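Local atomic coordinates of conserved protein (Methanothermobacter thermautotrophicus, PDB entry 1I36), a protein that is of unknown function but binds NADP and resembles 3-hydroxyacid dehydrogenases in structure, which is consistent with a role as an NADP-dependent oxidoreductase. Residues A[121-133]-A[142-155]. The protein carries 1 engineered substitution. Residues are numbered along the deposited sequence; the frame is centred on the assembly and turned at random.
Sequences ADIRIIASGRDAE and GLNIEVRGREPGDA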
loop_
_atom_site.group_PDB
_atom_site.type_symbol
_atom_site.label_atom_id
_atom_site.label_comp_id
_atom_site.label_asym_id
_atom_site.label_seq_id
_atom_site.Cartn_x
_atom_site.Cartn_y
_atom_site.Cartn_z
ATOM N N ALA A 121 -22.780 -17.378 5.309
ATOM C CA ALA A 121 -22.019 -18.494 5.854
ATOM C C ALA A 121 -20.835 -18.925 4.991
ATOM O O ALA A 121 -20.028 -19.750 5.424
ATOM C CB ALA A 121 -22.937 -19.672 6.155
ATOM N N ASP A 122 -20.727 -18.365 3.783
ATOM C CA ASP A 122 -19.615 -18.662 2.865
ATOM C C ASP A 122 -18.340 -17.899 3.231
ATOM O O ASP A 122 -17.290 -18.058 2.600
ATOM C CB ASP A 122 -19.979 -18.272 1.431
ATOM C CG ASP A 122 -20.893 -19.268 0.774
ATOM O OD1 ASP A 122 -21.201 -20.311 1.395
ATOM O OD2 ASP A 122 -21.281 -19.017 -0.382
ATOM N N ILE A 123 -18.444 -17.063 4.248
ATOM C CA ILE A 123 -17.324 -16.248 4.673
ATOM C C ILE A 123 -16.107 -17.080 5.031
ATOM O O ILE A 123 -16.248 -18.168 5.591
ATOM C CB ILE A 123 -17.762 -15.343 5.854
ATOM C CG1 ILE A 123 -16.764 -14.218 6.065
ATOM C CG2 ILE A 123 -18.067 -16.151 7.113
ATOM C CD1 ILE A 123 -16.632 -13.349 4.864
ATOM N N ARG A 124 -14.927 -16.627 4.608
ATOM C CA ARG A 124 -13.710 -17.327 4.964
ATOM C C ARG A 124 -13.429 -17.043 6.446
ATOM O O ARG A 124 -13.537 -15.890 6.927
ATOM C CB ARG A 124 -12.529 -16.861 4.115
ATOM C CG ARG A 124 -11.131 -17.393 4.543
ATOM C CD ARG A 124 -11.031 -18.922 4.721
ATOM N NE ARG A 124 -11.505 -19.719 3.581
ATOM C CZ ARG A 124 -10.791 -20.004 2.489
ATOM N NH1 ARG A 124 -9.551 -19.546 2.359
ATOM N NH2 ARG A 124 -11.298 -20.812 1.553
ATOM N N ILE A 125 -13.148 -18.117 7.184
ATOM C CA ILE A 125 -12.816 -17.988 8.588
ATOM C C ILE A 125 -11.444 -18.637 8.766
ATOM O O ILE A 125 -11.245 -19.779 8.353
ATOM C CB ILE A 125 -13.835 -18.768 9.439
ATOM C CG1 ILE A 125 -15.206 -18.116 9.344
ATOM C CG2 ILE A 125 -13.365 -18.878 10.909
ATOM C CD1 ILE A 125 -16.289 -19.014 9.965
ATOM N N ILE A 126 -10.491 -17.943 9.357
ATOM C CA ILE A 126 -9.205 -18.607 9.589
ATOM C C ILE A 126 -9.206 -19.008 11.078
ATOM O O ILE A 126 -9.821 -18.326 11.908
ATOM C CB ILE A 126 -7.979 -17.744 9.194
ATOM C CG1 ILE A 126 -7.957 -16.440 9.984
ATOM C CG2 ILE A 126 -8.011 -17.461 7.648
ATOM C CD1 ILE A 126 -6.614 -15.644 9.811
ATOM N N ALA A 127 -8.532 -20.106 11.404
ATOM C CA ALA A 127 -8.527 -20.617 12.781
ATOM C C ALA A 127 -7.144 -21.105 13.179
ATOM O O ALA A 127 -6.419 -21.720 12.379
ATOM C CB ALA A 127 -9.571 -21.775 12.897
ATOM N N SER A 128 -6.786 -20.836 14.436
ATOM C CA SER A 128 -5.476 -21.219 14.932
ATOM C C SER A 128 -5.591 -21.930 16.276
ATOM O O SER A 128 -6.546 -21.712 17.020
ATOM C CB SER A 128 -4.565 -19.989 15.015
ATOM O OG SER A 128 -4.924 -19.127 16.092
ATOM N N GLY A 129 -4.599 -22.770 16.577
ATOM C CA GLY A 129 -4.603 -23.539 17.817
ATOM C C GLY A 129 -4.440 -25.005 17.452
ATOM O O GLY A 129 -4.706 -25.408 16.304
ATOM N N ARG A 130 -4.093 -25.829 18.445
ATOM C CA ARG A 130 -3.870 -27.268 18.246
ATOM C C ARG A 130 -5.090 -27.993 17.761
ATOM O O ARG A 130 -4.997 -29.009 17.067
ATOM C CB ARG A 130 -3.419 -27.959 19.550
ATOM C CG ARG A 130 -2.127 -27.490 20.103
ATOM C CD ARG A 130 -1.719 -28.368 21.320
ATOM N NE ARG A 130 -1.532 -29.769 20.952
ATOM C CZ ARG A 130 -2.387 -30.728 21.269
ATOM N NH1 ARG A 130 -3.475 -30.434 21.958
ATOM N NH2 ARG A 130 -2.136 -31.984 20.932
ATOM N N ASP A 131 -6.234 -27.509 18.198
ATOM C CA ASP A 131 -7.505 -28.090 17.828
ATOM C C ASP A 131 -8.176 -27.410 16.642
ATOM O O ASP A 131 -9.360 -27.669 16.375
ATOM C CB ASP A 131 -8.429 -28.005 19.030
ATOM C CG ASP A 131 -7.835 -28.705 20.255
ATOM O OD1 ASP A 131 -7.912 -29.947 20.291
ATOM O OD2 ASP A 131 -7.245 -28.006 21.122
ATOM N N ALA A 132 -7.444 -26.549 15.933
ATOM C CA ALA A 132 -8.029 -25.824 14.789
ATOM C C ALA A 132 -8.516 -26.775 13.677
ATOM O O ALA A 132 -9.591 -26.572 13.055
ATOM C CB ALA A 132 -6.992 -24.796 14.235
ATOM N N GLU A 133 -7.717 -27.808 13.415
ATOM C CA GLU A 133 -8.064 -28.815 12.415
ATOM C C GLU A 133 -9.377 -29.497 12.762
ATOM O O GLU A 133 -10.171 -29.827 11.883
ATOM C CB GLU A 133 -6.990 -29.896 12.351
ATOM C CG GLU A 133 -5.702 -29.499 11.691
ATOM C CD GLU A 133 -4.799 -30.714 11.499
ATOM O OE1 GLU A 133 -5.277 -31.727 10.923
ATOM O OE2 GLU A 133 -3.631 -30.670 11.956
ATOM N N GLY A 142 -20.901 -27.140 5.463
ATOM C CA GLY A 142 -21.152 -25.854 4.838
ATOM C C GLY A 142 -20.323 -24.648 5.208
ATOM O O GLY A 142 -20.588 -23.569 4.681
ATOM N N LEU A 143 -19.343 -24.795 6.096
ATOM C CA LEU A 143 -18.549 -23.646 6.483
ATOM C C LEU A 143 -17.303 -23.549 5.597
ATOM O O LEU A 143 -17.011 -24.476 4.823
ATOM C CB LEU A 143 -18.216 -23.682 7.998
ATOM C CG LEU A 143 -19.459 -23.667 8.911
ATOM C CD1 LEU A 143 -19.053 -23.409 10.383
ATOM C CD2 LEU A 143 -20.419 -22.577 8.456
ATOM N N ASN A 144 -16.555 -22.457 5.736
ATOM C CA ASN A 144 -15.379 -22.225 4.899
ATOM C C ASN A 144 -14.212 -21.853 5.808
ATOM O O ASN A 144 -13.749 -20.725 5.795
ATOM C CB ASN A 144 -15.727 -21.053 3.949
ATOM C CG ASN A 144 -14.619 -20.720 2.970
ATOM O OD1 ASN A 144 -13.660 -21.477 2.796
ATOM N ND2 ASN A 144 -14.780 -19.597 2.284
ATOM N N ILE A 145 -13.721 -22.829 6.569
ATOM C CA ILE A 145 -12.638 -22.604 7.535
ATOM C C ILE A 145 -11.288 -23.032 6.945
ATOM O O ILE A 145 -11.207 -23.969 6.156
ATOM C CB ILE A 145 -12.909 -23.446 8.825
ATOM C CG1 ILE A 145 -14.230 -23.009 9.476
ATOM C CG2 ILE A 145 -11.743 -23.249 9.845
ATOM C CD1 ILE A 145 -14.974 -24.152 10.276
ATOM N N GLU A 146 -10.244 -22.321 7.334
ATOM C CA GLU A 146 -8.892 -22.612 6.905
ATOM C C GLU A 146 -8.016 -22.432 8.155
ATOM O O GLU A 146 -8.197 -21.477 8.916
ATOM C CB GLU A 146 -8.473 -21.626 5.814
ATOM C CG GLU A 146 -7.037 -21.709 5.436
ATOM C CD GLU A 146 -6.701 -20.713 4.345
ATOM O OE1 GLU A 146 -6.642 -19.502 4.652
ATOM O OE2 GLU A 146 -6.530 -21.150 3.185
ATOM N N VAL A 147 -7.093 -23.359 8.372
ATOM C CA VAL A 147 -6.194 -23.304 9.530
ATOM C C VAL A 147 -4.977 -22.430 9.216
ATOM O O VAL A 147 -4.405 -22.543 8.153
ATOM C CB VAL A 147 -5.671 -24.727 9.923
ATOM C CG1 VAL A 147 -4.608 -24.635 11.097
ATOM C CG2 VAL A 147 -6.836 -25.609 10.329
ATOM N N ARG A 148 -4.603 -21.543 10.127
ATOM C CA ARG A 148 -3.416 -20.696 9.940
ATOM C C ARG A 148 -2.690 -20.642 11.277
ATOM O O ARG A 148 -3.302 -20.903 12.312
ATOM C CB ARG A 148 -3.827 -19.259 9.551
ATOM C CG ARG A 148 -4.466 -19.129 8.177
ATOM C CD ARG A 148 -3.401 -19.176 7.109
ATOM N NE ARG A 148 -3.935 -19.147 5.747
ATOM C CZ ARG A 148 -3.179 -18.954 4.672
ATOM N NH1 ARG A 148 -1.870 -18.771 4.811
ATOM N NH2 ARG A 148 -3.721 -18.983 3.459
ATOM N N GLY A 149 -1.419 -20.246 11.270
ATOM C CA GLY A 149 -0.681 -20.131 12.511
ATOM C C GLY A 149 -0.537 -21.446 13.263
ATOM O O GLY A 149 -0.631 -22.522 12.660
ATOM N N ARG A 150 -0.317 -21.372 14.575
ATOM C CA ARG A 150 -0.147 -22.584 15.380
ATOM C C ARG A 150 -0.889 -22.551 16.719
ATOM O O ARG A 150 -1.312 -23.576 17.213
ATOM C CB ARG A 150 1.338 -22.788 15.706
ATOM C CG ARG A 150 2.250 -22.946 14.508
ATOM C CD ARG A 150 3.700 -23.134 14.953
ATOM N NE ARG A 150 4.212 -21.995 15.723
ATOM C CZ ARG A 150 5.424 -21.949 16.279
ATOM N NH1 ARG A 150 6.261 -22.982 16.155
ATOM N NH2 ARG A 150 5.803 -20.875 16.967
ATOM N N GLU A 151 -1.065 -21.364 17.291
ATOM C CA GLU A 151 -1.679 -21.281 18.611
ATOM C C GLU A 151 -2.723 -20.196 18.736
ATOM O O GLU A 151 -2.882 -19.397 17.828
ATOM C CB GLU A 151 -0.551 -21.092 19.649
ATOM C CG GLU A 151 0.449 -20.010 19.301
ATOM C CD GLU A 151 1.609 -19.914 20.305
ATOM O OE1 GLU A 151 2.337 -20.908 20.522
ATOM O OE2 GLU A 151 1.791 -18.831 20.885
ATOM N N PRO A 152 -3.515 -20.212 19.825
ATOM C CA PRO A 152 -4.549 -19.184 20.021
ATOM C C PRO A 152 -3.898 -17.815 19.933
ATOM O O PRO A 152 -2.816 -17.621 20.470
ATOM C CB PRO A 152 -5.031 -19.468 21.439
ATOM C CG PRO A 152 -4.966 -21.020 21.462
ATOM C CD PRO A 152 -3.564 -21.225 20.905
ATOM N N GLY A 153 -4.539 -16.883 19.233
ATOM C CA GLY A 153 -3.961 -15.567 19.086
ATOM C C GLY A 153 -3.419 -15.351 17.664
ATOM O O GLY A 153 -3.461 -14.215 17.166
ATOM N N ASP A 154 -2.961 -16.419 16.990
ATOM C CA ASP A 154 -2.412 -16.271 15.638
ATOM C C ASP A 154 -3.434 -15.830 14.611
ATOM O O ASP A 154 -3.173 -14.878 13.873
ATOM C CB ASP A 154 -1.685 -17.530 15.148
ATOM C CG ASP A 154 -0.443 -17.839 15.961
ATOM O OD1 ASP A 154 0.071 -16.949 16.669
ATOM O OD2 ASP A 154 0.046 -18.973 15.861
ATOM N N ALA A 155 -4.611 -16.458 14.605
ATOM C CA ALA A 155 -5.670 -16.076 13.657
ATOM C C ALA A 155 -6.114 -14.614 13.843
ATOM O O ALA A 155 -6.266 -13.866 12.864
ATOM C CB ALA A 155 -6.854 -17.025 13.806
HETATM O O HOH W 1 -17.692 -20.095 6.900
HETATM O O HOH W 2 -19.010 -21.987 3.065
HETATM O O HOH W 3 -8.010 -17.209 3.711
HETATM O O HOH W 4 -3.012 -23.381 14.210
#
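I125 to A127 pair in parallel register with I145 to V147, the strand axes 4.6 Å apart at closest approach, and backbone bonds from I125 N to N144 O through R148 N to A127 O support that assignment. With helix 132-136 the strands form a beta-alpha-beta unit at one edge of the sheet of the NADP-binding Rossmann domain. On the helix side, A127 CB meets I145 CG2 at 4.0 Å, and V147 packs on A132. At the strand starts, R124 has CG anti to the backbone N (chi1 172°) and bends at chi2 and chi3, bringing NE (2.9 Å) and NH2 (2.8 Å) side-on to N144 OD1; NH2 lies on a lone pair, NE above the carbonyl plane. The amide, turned 83° from the guanidinium, sends ND2 to D122 O. R124 NH1 stands 3.5 Å from E146 OE2, which lies well out of the guanidinium plane, a salt bridge of charges only. An alanine in place of R124 would probably leave N144 OD1 without both donors and E146 without one of its cationic neighbours. R148 NE and NH2 both donate to E146 OE1, and R148 NH1 bridges to E191 of the second subunit. At the end of strand 124-128, S128 OG donates to E151 O (2.7 Å) and accepts from A155 N at 3.1 Å, in the first turn of helix 154-182.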